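Local atomic coordinates of extracellular serine protease (Aeromonas sobria, PDB entry 3WQB), a protein that cleaves peptide bonds that follow two basic residues, one of them lysine, as a secreted calcium-binding serine protease of the furin-like subtilase group. Residues L68-L81 / A136-D148. The protein carries 1 engineered substitution. Numbering follows the deposited sequence.
Sequences LGQGVNVAVVDDGL and APRAQLQGFNLLD
Leu81 folds back over the strand pair and lays its CD2 on the backbone of Gly143, 3.8 Å from Gly143 N. With no side chain on Gly143, the main chain there lies bare to the leucine. Beside it, Leu141 leans across Val76, CD2 to CG2 4.0 Å, and Val74 continues this layer, which helix 115-124 covers. On the reverse face, lined by Ala75, Val77 and Phe144, the small Ala75 CB sits at the edge of the Phe144 ring, 4.1 Å from CE2; Val77 CG1, anti to its own N (chi1 -176°), lies alongside Leu146, and helix 155-164 packs on Phe144 and Leu146. Between the two layers, strands 73-77 and 140-144 run parallel, joined by a ladder from Gln140 N to Val72 O through to Asp78 N and Phe144 O.

At the entrance to the strands, Gly69 fits against Ala136 CB, and Leu68 CD2 meets the Pro137 ring at CG. Arg138, its chain bent at chi3 (63°), brings one guanidinium face over Gln70 CB, which lies 3.4 Å from that plane.

Beyond the strands, Leu147 N reaches Asp78 O (2.9 Å) from above the carbonyl plane, while Leu147 CB and CG press on the same peptide. A water joins Asp79 O, Asn145 ND2 and Asp148 OD2. Asp78, the predicted charge-relay aspartate, bonds through OD1 to His115 ND1, and Asp79 N donates to the same Asp78 OD1 at 2.7 Å. Backbone bonds thus tie the Asp78 main chain to the edge strand's end and the turn after it, while Asp79 N and His115 probably hold its carboxylate.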
loop_
_atom_site.group_PDB
_atom_site.type_symbol
_atom_site.label_atom_id
_atom_site.label_comp_id
_atom_site.label_asym_id
_atom_site.label_seq_id
_atom_site.Cartn_x
_atom_site.Cartn_y
_atom_site.Cartn_z
ATOM N N LEU A 68 -17.756 4.003 17.880
ATOM C CA LEU A 68 -16.407 4.354 18.312
ATOM C C LEU A 68 -15.379 3.235 18.152
ATOM O O LEU A 68 -14.257 3.346 18.655
ATOM C CB LEU A 68 -16.437 4.845 19.766
ATOM C CG LEU A 68 -17.187 6.143 20.080
ATOM C CD1 LEU A 68 -17.251 6.366 21.579
ATOM C CD2 LEU A 68 -16.576 7.345 19.372
ATOM N N GLY A 69 -15.746 2.159 17.460
ATOM C CA GLY A 69 -14.809 1.067 17.237
ATOM C C GLY A 69 -14.788 -0.006 18.309
ATOM O O GLY A 69 -13.933 -0.881 18.293
ATOM N N GLN A 70 -15.738 0.053 19.241
ATOM C CA GLN A 70 -15.835 -0.931 20.317
ATOM C C GLN A 70 -15.914 -2.359 19.780
ATOM O O GLN A 70 -16.659 -2.639 18.832
ATOM C CB GLN A 70 -17.028 -0.613 21.235
ATOM C CG GLN A 70 -18.418 -0.523 20.559
ATOM C CD GLN A 70 -18.818 0.878 20.079
ATOM O OE1 GLN A 70 -17.988 1.686 19.681
ATOM N NE2 GLN A 70 -20.117 1.148 20.095
ATOM N N GLY A 71 -15.094 -3.236 20.354
ATOM C CA GLY A 71 -15.079 -4.647 19.988
ATOM C C GLY A 71 -14.207 -4.978 18.792
ATOM O O GLY A 71 -14.113 -6.144 18.407
ATOM N N VAL A 72 -13.572 -3.960 18.201
ATOM C CA VAL A 72 -12.737 -4.165 17.003
ATOM C C VAL A 72 -11.244 -4.211 17.318
ATOM O O VAL A 72 -10.702 -3.270 17.900
ATOM C CB VAL A 72 -13.011 -3.107 15.920
ATOM C CG1 VAL A 72 -12.188 -3.400 14.647
ATOM C CG2 VAL A 72 -14.488 -3.088 15.571
ATOM N N ASN A 73 -10.597 -5.311 16.932
ATOM C CA ASN A 73 -9.171 -5.525 17.178
ATOM C C ASN A 73 -8.362 -5.132 15.950
ATOM O O ASN A 73 -8.616 -5.628 14.845
ATOM C CB ASN A 73 -8.889 -6.989 17.532
ATOM C CG ASN A 73 -9.459 -7.394 18.878
ATOM O OD1 ASN A 73 -9.634 -6.567 19.782
ATOM N ND2 ASN A 73 -9.741 -8.688 19.020
ATOM N N VAL A 74 -7.419 -4.214 16.145
ATOM C CA VAL A 74 -6.578 -3.707 15.071
ATOM C C VAL A 74 -5.111 -4.039 15.343
ATOM O O VAL A 74 -4.596 -3.741 16.428
ATOM C CB VAL A 74 -6.722 -2.170 14.914
ATOM C CG1 VAL A 74 -5.909 -1.679 13.727
ATOM C CG2 VAL A 74 -8.179 -1.758 14.742
ATOM N N ALA A 75 -4.439 -4.638 14.355
ATOM C CA ALA A 75 -2.990 -4.874 14.420
ATOM C C ALA A 75 -2.250 -3.774 13.673
ATOM O O ALA A 75 -2.546 -3.500 12.508
ATOM C CB ALA A 75 -2.636 -6.219 13.816
ATOM N N VAL A 76 -1.271 -3.170 14.336
ATOM C CA VAL A 76 -0.413 -2.175 13.711
ATOM C C VAL A 76 0.936 -2.821 13.442
ATOM O O VAL A 76 1.728 -3.064 14.361
ATOM C CB VAL A 76 -0.297 -0.916 14.592
ATOM C CG1 VAL A 76 0.645 0.090 13.980
ATOM C CG2 VAL A 76 -1.675 -0.290 14.767
ATOM N N VAL A 77 1.161 -3.152 12.176
ATOM C CA VAL A 77 2.383 -3.819 11.737
ATOM C C VAL A 77 3.292 -2.708 11.212
ATOM O O VAL A 77 3.088 -2.166 10.134
ATOM C CB VAL A 77 2.070 -4.900 10.675
ATOM C CG1 VAL A 77 3.332 -5.666 10.282
ATOM C CG2 VAL A 77 0.998 -5.864 11.198
ATOM N N ASP A 78 4.272 -2.325 12.016
ATOM C CA ASP A 78 4.971 -1.069 11.763
ATOM C C ASP A 78 6.343 -1.071 12.449
ATOM O O ASP A 78 6.933 -2.129 12.620
ATOM C CB ASP A 78 4.076 0.100 12.212
ATOM C CG ASP A 78 4.290 1.357 11.402
ATOM O OD1 ASP A 78 5.340 2.006 11.578
ATOM O OD2 ASP A 78 3.392 1.722 10.606
ATOM N N ASP A 79 6.864 0.099 12.822
ATOM C CA ASP A 79 8.214 0.174 13.383
ATOM C C ASP A 79 8.263 -0.037 14.895
ATOM O O ASP A 79 9.343 -0.089 15.480
ATOM C CB ASP A 79 8.893 1.494 12.987
ATOM C CG ASP A 79 8.307 2.710 13.701
ATOM O OD1 ASP A 79 7.351 2.565 14.501
ATOM O OD2 ASP A 79 8.832 3.826 13.482
ATOM N N GLY A 80 7.099 -0.191 15.517
ATOM C CA GLY A 80 7.017 -0.177 16.971
ATOM C C GLY A 80 5.708 0.404 17.455
ATOM O O GLY A 80 4.899 0.894 16.664
ATOM N N LEU A 81 5.494 0.320 18.763
ATOM C CA LEU A 81 4.342 0.924 19.410
ATOM C C LEU A 81 4.693 1.114 20.871
ATOM O O LEU A 81 4.991 0.141 21.567
ATOM C CB LEU A 81 3.105 0.023 19.276
ATOM C CG LEU A 81 1.837 0.397 20.062
ATOM C CD1 LEU A 81 1.411 1.847 19.886
ATOM C CD2 LEU A 81 0.684 -0.557 19.721
ATOM N N ALA A 136 -11.310 5.802 16.069
ATOM C CA ALA A 136 -12.048 4.684 16.641
ATOM C C ALA A 136 -11.478 4.471 18.050
ATOM O O ALA A 136 -10.743 3.502 18.302
ATOM C CB ALA A 136 -11.876 3.443 15.776
ATOM N N PRO A 137 -11.821 5.380 18.986
ATOM C CA PRO A 137 -11.139 5.422 20.278
ATOM C C PRO A 137 -11.506 4.292 21.234
ATOM O O PRO A 137 -10.971 4.228 22.347
ATOM C CB PRO A 137 -11.547 6.783 20.847
ATOM C CG PRO A 137 -12.878 7.042 20.254
ATOM C CD PRO A 137 -12.841 6.440 18.867
ATOM N N ARG A 138 -12.385 3.396 20.809
ATOM C CA ARG A 138 -12.668 2.203 21.605
ATOM C C ARG A 138 -12.125 0.919 20.971
ATOM O O ARG A 138 -12.314 -0.181 21.511
ATOM C CB ARG A 138 -14.163 2.096 21.931
ATOM C CG ARG A 138 -14.691 3.239 22.803
ATOM C CD ARG A 138 -16.132 3.000 23.243
ATOM N NE ARG A 138 -16.232 1.807 24.076
ATOM C CZ ARG A 138 -17.343 1.100 24.276
ATOM N NH1 ARG A 138 -18.489 1.443 23.703
ATOM N NH2 ARG A 138 -17.296 0.029 25.049
ATOM N N ALA A 139 -11.445 1.053 19.833
ATOM C CA ALA A 139 -10.787 -0.098 19.216
ATOM C C ALA A 139 -9.592 -0.538 20.069
ATOM O O ALA A 139 -9.054 0.255 20.856
ATOM C CB ALA A 139 -10.362 0.231 17.790
ATOM N N GLN A 140 -9.178 -1.792 19.904
ATOM C CA GLN A 140 -8.061 -2.355 20.677
ATOM C C GLN A 140 -6.870 -2.627 19.777
ATOM O O GLN A 140 -7.028 -3.172 18.692
ATOM C CB GLN A 140 -8.485 -3.635 21.396
ATOM C CG GLN A 140 -9.548 -3.422 22.466
ATOM C CD GLN A 140 -8.977 -3.374 23.867
ATOM O OE1 GLN A 140 -8.601 -2.313 24.362
ATOM N NE2 GLN A 140 -8.926 -4.530 24.522
ATOM N N LEU A 141 -5.683 -2.263 20.250
ATOM C CA LEU A 141 -4.461 -2.328 19.440
ATOM C C LEU A 141 -3.489 -3.413 19.863
ATOM O O LEU A 141 -3.339 -3.710 21.063
ATOM C CB LEU A 141 -3.699 -1.007 19.537
ATOM C CG LEU A 141 -4.392 0.271 19.095
ATOM C CD1 LEU A 141 -3.645 1.467 19.678
ATOM C CD2 LEU A 141 -4.437 0.310 17.578
ATOM N N GLN A 142 -2.827 -3.994 18.865
ATOM C CA GLN A 142 -1.580 -4.720 19.066
ATOM C C GLN A 142 -0.520 -4.106 18.168
ATOM O O GLN A 142 -0.834 -3.582 17.096
ATOM C CB GLN A 142 -1.719 -6.183 18.668
ATOM C CG GLN A 142 -2.564 -7.040 19.563
ATOM C CD GLN A 142 -2.786 -8.397 18.933
ATOM O OE1 GLN A 142 -2.748 -8.542 17.703
ATOM N NE2 GLN A 142 -3.013 -9.406 19.769
ATOM N N GLY A 143 0.739 -4.192 18.586
ATOM C CA GLY A 143 1.848 -3.713 17.757
ATOM C C GLY A 143 2.853 -4.810 17.454
ATOM O O GLY A 143 3.165 -5.631 18.321
ATOM N N PHE A 144 3.360 -4.816 16.224
ATOM C CA PHE A 144 4.382 -5.771 15.803
ATOM C C PHE A 144 5.419 -4.952 15.053
ATOM O O PHE A 144 5.118 -4.391 13.999
ATOM C CB PHE A 144 3.769 -6.854 14.910
ATOM C CG PHE A 144 2.669 -7.613 15.576
ATOM C CD1 PHE A 144 2.957 -8.660 16.437
ATOM C CD2 PHE A 144 1.339 -7.272 15.356
ATOM C CE1 PHE A 144 1.941 -9.363 17.089
ATOM C CE2 PHE A 144 0.325 -7.968 15.992
ATOM C CZ PHE A 144 0.620 -9.008 16.865
ATOM N N ASN A 145 6.626 -4.862 15.617
ATOM C CA ASN A 145 7.631 -3.920 15.129
ATOM C C ASN A 145 8.484 -4.451 13.974
ATOM O O ASN A 145 9.723 -4.397 14.016
ATOM C CB ASN A 145 8.502 -3.404 16.289
ATOM C CG ASN A 145 9.355 -4.488 16.929
ATOM O OD1 ASN A 145 9.059 -5.674 16.819
ATOM N ND2 ASN A 145 10.409 -4.077 17.625
ATOM N N LEU A 146 7.806 -4.932 12.933
ATOM C CA LEU A 146 8.465 -5.472 11.746
ATOM C C LEU A 146 9.457 -4.510 11.097
ATOM O O LEU A 146 10.418 -4.946 10.467
ATOM C CB LEU A 146 7.409 -5.881 10.706
ATOM C CG LEU A 146 6.992 -7.353 10.720
ATOM C CD1 LEU A 146 8.119 -8.235 10.169
ATOM C CD2 LEU A 146 6.536 -7.840 12.103
ATOM N N LEU A 147 9.201 -3.208 11.234
ATOM C CA LEU A 147 9.983 -2.170 10.547
ATOM C C LEU A 147 11.031 -1.518 11.441
ATOM O O LEU A 147 11.653 -0.533 11.043
ATOM C CB LEU A 147 9.061 -1.100 9.957
ATOM C CG LEU A 147 7.877 -1.558 9.101
ATOM C CD1 LEU A 147 7.054 -0.369 8.645
ATOM C CD2 LEU A 147 8.327 -2.390 7.924
ATOM N N ASP A 148 11.235 -2.065 12.641
ATOM C CA ASP A 148 12.347 -1.607 13.490
ATOM C C ASP A 148 13.635 -1.701 12.675
ATOM O O ASP A 148 13.810 -2.634 11.888
ATOM C CB ASP A 148 12.452 -2.474 14.757
ATOM C CG ASP A 148 13.514 -1.977 15.728
ATOM O OD1 ASP A 148 14.718 -2.249 15.520
ATOM O OD2 ASP A 148 13.141 -1.325 16.723
HETATM O O HOH W 1 -12.961 -2.765 21.947
HETATM O O HOH W 2 10.650 -1.099 17.712
#